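Local coordinates for GTPase activator-like protein (Chaetomium thermophilum, PDB 5HIU) that forms the helical N-terminal part of TSC2, a protein that probably acts as a GTPase activator, at residues Gln426-Ile438 and Arg448-His460. Sequence-based numbering, arbitrary orientation.
Sequences QLKHLILRVENLI and RDDCMKFLIRVQH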
loop_
_atom_site.group_PDB
_atom_site.type_symbol
_atom_site.label_atom_id
_atom_site.label_comp_id
_atom_site.label_asym_id
_atom_site.label_seq_id
_atom_site.Cartn_x
_atom_site.Cartn_y
_atom_site.Cartn_z
ATOM N N GLN A 426 30.020 -0.844 -11.261
ATOM C CA GLN A 426 29.117 -0.551 -12.375
ATOM C C GLN A 426 29.878 -0.062 -13.615
ATOM O O GLN A 426 29.527 -0.408 -14.740
ATOM C CB GLN A 426 28.033 0.451 -11.947
ATOM C CG GLN A 426 27.036 -0.101 -10.927
ATOM C CD GLN A 426 26.126 -1.179 -11.497
ATOM O OE1 GLN A 426 25.416 -0.943 -12.476
ATOM N NE2 GLN A 426 26.135 -2.367 -10.884
ATOM N N LEU A 427 30.930 0.720 -13.410
ATOM C CA LEU A 427 31.770 1.166 -14.520
ATOM C C LEU A 427 32.419 -0.007 -15.229
ATOM O O LEU A 427 32.338 -0.110 -16.444
ATOM C CB LEU A 427 32.845 2.132 -14.044
ATOM C CG LEU A 427 32.435 3.598 -14.119
ATOM C CD1 LEU A 427 33.306 4.442 -13.203
ATOM C CD2 LEU A 427 32.543 4.092 -15.549
ATOM N N LYS A 428 33.051 -0.898 -14.473
ATOM C CA LYS A 428 33.604 -2.120 -15.058
ATOM C C LYS A 428 32.532 -2.893 -15.832
ATOM O O LYS A 428 32.845 -3.544 -16.832
ATOM C CB LYS A 428 34.230 -3.016 -13.989
ATOM N N HIS A 429 31.278 -2.816 -15.378
ATOM C CA HIS A 429 30.163 -3.447 -16.087
ATOM C C HIS A 429 29.828 -2.749 -17.402
ATOM O O HIS A 429 29.608 -3.414 -18.417
ATOM C CB HIS A 429 28.913 -3.515 -15.200
ATOM C CG HIS A 429 28.875 -4.723 -14.323
ATOM N ND1 HIS A 429 29.893 -5.036 -13.448
ATOM C CD2 HIS A 429 27.949 -5.701 -14.191
ATOM C CE1 HIS A 429 29.597 -6.157 -12.816
ATOM N NE2 HIS A 429 28.424 -6.581 -13.248
ATOM N N LEU A 430 29.785 -1.418 -17.366
ATOM C CA LEU A 430 29.442 -0.599 -18.531
ATOM C C LEU A 430 30.573 -0.568 -19.583
ATOM O O LEU A 430 30.369 -0.841 -20.773
ATOM C CB LEU A 430 29.123 0.822 -18.071
ATOM C CG LEU A 430 28.581 1.793 -19.116
ATOM C CD1 LEU A 430 27.322 1.257 -19.785
ATOM C CD2 LEU A 430 28.317 3.139 -18.449
ATOM N N ILE A 431 31.770 -0.232 -19.135
ATOM C CA ILE A 431 32.916 -0.314 -20.006
ATOM C C ILE A 431 32.851 -1.639 -20.755
ATOM O O ILE A 431 32.870 -1.650 -21.982
ATOM C CB ILE A 431 34.253 -0.164 -19.232
ATOM C CG1 ILE A 431 34.390 1.251 -18.621
ATOM C CG2 ILE A 431 35.438 -0.486 -20.136
ATOM C CD1 ILE A 431 33.722 2.357 -19.419
ATOM N N LEU A 432 32.720 -2.747 -20.033
ATOM C CA LEU A 432 32.735 -4.051 -20.688
ATOM C C LEU A 432 31.650 -4.137 -21.758
ATOM O O LEU A 432 31.908 -4.595 -22.874
ATOM C CB LEU A 432 32.589 -5.203 -19.681
ATOM C CG LEU A 432 32.834 -6.606 -20.267
ATOM C CD1 LEU A 432 34.266 -6.786 -20.745
ATOM C CD2 LEU A 432 32.488 -7.698 -19.271
ATOM N N ARG A 433 30.450 -3.679 -21.418
ATOM C CA ARG A 433 29.318 -3.726 -22.345
ATOM C C ARG A 433 29.505 -2.819 -23.567
ATOM O O ARG A 433 29.275 -3.250 -24.688
ATOM C CB ARG A 433 28.028 -3.346 -21.626
ATOM C CG ARG A 433 26.779 -3.413 -22.486
ATOM C CD ARG A 433 26.579 -4.779 -23.129
ATOM N NE ARG A 433 25.328 -4.822 -23.888
ATOM C CZ ARG A 433 24.975 -5.794 -24.728
ATOM N NH1 ARG A 433 25.769 -6.838 -24.932
ATOM N NH2 ARG A 433 23.813 -5.721 -25.368
ATOM N N VAL A 434 29.907 -1.569 -23.338
ATOM C CA VAL A 434 30.126 -0.613 -24.415
ATOM C C VAL A 434 31.257 -1.101 -25.304
ATOM O O VAL A 434 31.242 -0.947 -26.526
ATOM C CB VAL A 434 30.498 0.770 -23.863
ATOM C CG1 VAL A 434 31.017 1.680 -24.976
ATOM C CG2 VAL A 434 29.299 1.401 -23.175
ATOM N N GLU A 435 32.245 -1.677 -24.647
ATOM C CA GLU A 435 33.351 -2.330 -25.306
ATOM C C GLU A 435 32.868 -3.459 -26.204
ATOM O O GLU A 435 33.291 -3.569 -27.348
ATOM C CB GLU A 435 34.274 -2.857 -24.227
ATOM C CG GLU A 435 35.529 -3.535 -24.690
ATOM C CD GLU A 435 36.469 -3.768 -23.527
ATOM O OE1 GLU A 435 36.890 -2.772 -22.899
ATOM O OE2 GLU A 435 36.771 -4.941 -23.236
ATOM N N ASN A 436 31.974 -4.286 -25.685
ATOM C CA ASN A 436 31.407 -5.392 -26.457
ATOM C C ASN A 436 30.564 -4.942 -27.628
ATOM O O ASN A 436 30.553 -5.604 -28.664
ATOM C CB ASN A 436 30.534 -6.299 -25.578
ATOM C CG ASN A 436 31.336 -7.292 -24.767
ATOM O OD1 ASN A 436 31.107 -7.447 -23.569
ATOM N ND2 ASN A 436 32.263 -7.988 -25.414
ATOM N N LEU A 437 29.827 -3.849 -27.450
ATOM C CA LEU A 437 28.939 -3.357 -28.493
ATOM C C LEU A 437 29.748 -2.917 -29.697
ATOM O O LEU A 437 29.400 -3.227 -30.832
ATOM C CB LEU A 437 28.095 -2.205 -27.987
ATOM C CG LEU A 437 26.935 -2.634 -27.086
ATOM C CD1 LEU A 437 26.459 -1.433 -26.299
ATOM C CD2 LEU A 437 25.765 -3.226 -27.856
ATOM N N ILE A 438 30.846 -2.220 -29.439
ATOM C CA ILE A 438 31.744 -1.812 -30.488
ATOM C C ILE A 438 32.271 -3.040 -31.202
ATOM O O ILE A 438 32.228 -3.126 -32.424
ATOM C CB ILE A 438 32.950 -1.034 -29.933
ATOM C CG1 ILE A 438 32.482 0.288 -29.322
ATOM C CG2 ILE A 438 33.986 -0.776 -31.032
ATOM C CD1 ILE A 438 33.500 0.920 -28.405
ATOM N N ARG A 448 28.903 4.278 -32.596
ATOM C CA ARG A 448 30.238 3.814 -32.250
ATOM C C ARG A 448 31.241 4.917 -31.890
ATOM O O ARG A 448 32.101 4.706 -31.036
ATOM C CB ARG A 448 30.793 2.983 -33.405
ATOM C CG ARG A 448 32.127 2.313 -33.128
ATOM C CD ARG A 448 32.531 1.384 -34.267
ATOM N NE ARG A 448 32.658 2.105 -35.534
ATOM C CZ ARG A 448 33.254 1.636 -36.629
ATOM N NH1 ARG A 448 33.820 0.431 -36.647
ATOM N NH2 ARG A 448 33.293 2.399 -37.716
ATOM N N ASP A 449 31.159 6.074 -32.543
ATOM C CA ASP A 449 32.108 7.163 -32.261
ATOM C C ASP A 449 31.814 7.776 -30.889
ATOM O O ASP A 449 32.742 8.148 -30.166
ATOM C CB ASP A 449 32.100 8.236 -33.360
ATOM N N ASP A 450 30.530 7.872 -30.535
ATOM C CA ASP A 450 30.135 8.263 -29.170
ATOM C C ASP A 450 30.583 7.199 -28.160
ATOM O O ASP A 450 31.096 7.536 -27.085
ATOM C CB ASP A 450 28.625 8.524 -29.067
ATOM C CG ASP A 450 28.245 9.970 -29.422
ATOM O OD1 ASP A 450 29.162 10.802 -29.649
ATOM O OD2 ASP A 450 27.020 10.274 -29.454
ATOM N N CYS A 451 30.412 5.924 -28.516
ATOM C CA CYS A 451 30.932 4.832 -27.699
ATOM C C CYS A 451 32.406 5.059 -27.421
ATOM O O CYS A 451 32.865 5.040 -26.277
ATOM C CB CYS A 451 30.756 3.481 -28.389
ATOM S SG CYS A 451 29.130 2.733 -28.198
ATOM N N MET A 452 33.142 5.303 -28.489
ATOM C CA MET A 452 34.587 5.408 -28.402
ATOM C C MET A 452 35.061 6.595 -27.579
ATOM O O MET A 452 35.969 6.452 -26.762
ATOM C CB MET A 452 35.166 5.452 -29.805
ATOM C CG MET A 452 35.374 4.065 -30.383
ATOM S SD MET A 452 37.048 3.467 -30.043
ATOM C CE MET A 452 36.757 1.737 -29.724
ATOM N N LYS A 453 34.453 7.757 -27.786
ATOM C CA LYS A 453 34.813 8.941 -27.012
ATOM C C LYS A 453 34.606 8.691 -25.520
ATOM O O LYS A 453 35.457 9.056 -24.696
ATOM C CB LYS A 453 34.004 10.149 -27.471
ATOM C CG LYS A 453 34.431 10.655 -28.836
ATOM C CD LYS A 453 33.507 11.749 -29.337
ATOM C CE LYS A 453 33.805 12.109 -30.786
ATOM N NZ LYS A 453 32.869 13.151 -31.297
ATOM N N PHE A 454 33.488 8.043 -25.185
ATOM C CA PHE A 454 33.185 7.693 -23.801
ATOM C C PHE A 454 34.278 6.827 -23.154
ATOM O O PHE A 454 34.720 7.122 -22.045
ATOM C CB PHE A 454 31.810 7.008 -23.682
ATOM C CG PHE A 454 31.625 6.266 -22.388
ATOM C CD1 PHE A 454 31.318 6.944 -21.221
ATOM C CD2 PHE A 454 31.804 4.895 -22.329
ATOM C CE1 PHE A 454 31.173 6.264 -20.024
ATOM C CE2 PHE A 454 31.659 4.212 -21.137
ATOM C CZ PHE A 454 31.346 4.896 -19.984
ATOM N N LEU A 455 34.709 5.763 -23.831
ATOM C CA LEU A 455 35.756 4.889 -23.283
ATOM C C LEU A 455 37.081 5.629 -23.056
ATOM O O LEU A 455 37.822 5.312 -22.122
ATOM C CB LEU A 455 36.001 3.690 -24.196
ATOM C CG LEU A 455 34.926 2.598 -24.224
ATOM C CD1 LEU A 455 34.619 2.198 -25.656
ATOM C CD2 LEU A 455 35.327 1.375 -23.408
ATOM N N ILE A 456 37.383 6.606 -23.907
ATOM C CA ILE A 456 38.586 7.407 -23.729
ATOM C C ILE A 456 38.482 8.239 -22.453
ATOM O O ILE A 456 39.467 8.368 -21.730
ATOM C CB ILE A 456 38.870 8.311 -24.953
ATOM C CG1 ILE A 456 39.287 7.458 -26.161
ATOM C CG2 ILE A 456 39.960 9.323 -24.635
ATOM C CD1 ILE A 456 39.197 8.175 -27.495
ATOM N N ARG A 457 37.301 8.795 -22.174
ATOM C CA ARG A 457 37.076 9.541 -20.922
ATOM C C ARG A 457 37.329 8.664 -19.693
ATOM O O ARG A 457 37.931 9.100 -18.713
ATOM C CB ARG A 457 35.642 10.073 -20.825
ATOM C CG ARG A 457 35.225 11.083 -21.885
ATOM C CD ARG A 457 33.704 11.220 -21.922
ATOM N NE ARG A 457 33.214 11.798 -23.177
ATOM C CZ ARG A 457 31.937 11.801 -23.579
ATOM N NH1 ARG A 457 30.972 11.254 -22.837
ATOM N NH2 ARG A 457 31.622 12.359 -24.743
ATOM N N VAL A 458 36.861 7.423 -19.765
ATOM C CA VAL A 458 36.751 6.563 -18.593
ATOM C C VAL A 458 38.009 5.745 -18.314
ATOM O O VAL A 458 38.342 5.518 -17.157
ATOM C CB VAL A 458 35.509 5.648 -18.715
ATOM C CG1 VAL A 458 35.512 4.560 -17.655
ATOM C CG2 VAL A 458 34.241 6.487 -18.623
ATOM N N GLN A 459 38.697 5.280 -19.351
ATOM C CA GLN A 459 40.032 4.716 -19.139
ATOM C C GLN A 459 40.817 5.683 -18.260
ATOM O O GLN A 459 41.290 5.326 -17.175
ATOM C CB GLN A 459 40.801 4.553 -20.454
ATOM C CG GLN A 459 40.409 3.367 -21.311
ATOM C CD GLN A 459 41.407 3.128 -22.439
ATOM O OE1 GLN A 459 42.245 3.984 -22.757
ATOM N NE2 GLN A 459 41.328 1.955 -23.043
ATOM N N HIS A 460 40.934 6.913 -18.758
ATOM C CA HIS A 460 41.603 7.995 -18.057
ATOM C C HIS A 460 40.586 8.777 -17.225
ATOM O O HIS A 460 39.740 8.191 -16.542
ATOM C CB HIS A 460 42.288 8.913 -19.065
ATOM C CG HIS A 460 43.251 8.204 -19.964
ATOM N ND1 HIS A 460 44.531 7.878 -19.572
ATOM C CD2 HIS A 460 43.122 7.756 -21.237
ATOM C CE1 HIS A 460 45.153 7.268 -20.565
ATOM N NE2 HIS A 460 44.319 7.178 -21.586
#
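Ile438 drops as a knob into a hole formed by Arg448, Cys451, Met452 and Leu455, between two helices that run roughly antiparallel, their axes at 144° and 10.0 Å apart. The two branches of the knob divide the hole between them. Ile438 CG1 rests on Cys451 CB at 3.7 Å, and CG2 touches Arg448 CG and CD, the two side chains crossing at about a right angle. With CG1 held anti to the carbonyl carbon (chi1 -65°) and the chain then extended, CD1, the end of the CG1 arm, reaches past Cys451 to the tip of Leu455, 3.2 Å from Leu455 CD1. The Met452 chain, bent twice, brings its CE to 3.6 Å from the same Ile438 CD1.

Leu455 is shared between successive turns of the helix opposite. Besides Ile438, its CD1 touches Val434 CG1 at 3.7 Å, while CD2 lies against Ile431 CG2 at 3.8 Å; the side chains of Leu455 and Ile431 run alongside one another, pointing opposite ways. Ile431 CD1 lies obliquely against Phe454 CE2 and meets the tip of Val458 at CG1. Leu430 CD2 also approaches the ring obliquely, 3.8 Å from Phe454 CZ. The touching atoms are almost all carbon, Arg448 and Glu435 contributing their aliphatic parts, and 541 Å² is buried in all.

This helical hairpin ends the modelled chain of an elongated, all-helical array. Phe454 stacks on Phe386 of helix 383-391, which also touches Val434 and Leu430, while Arg457 forms a salt bridge with Glu383. On helix 423-441, Gln426 and Leu430 also pack against helix 352-366, so the hairpin is joined to both preceding helices.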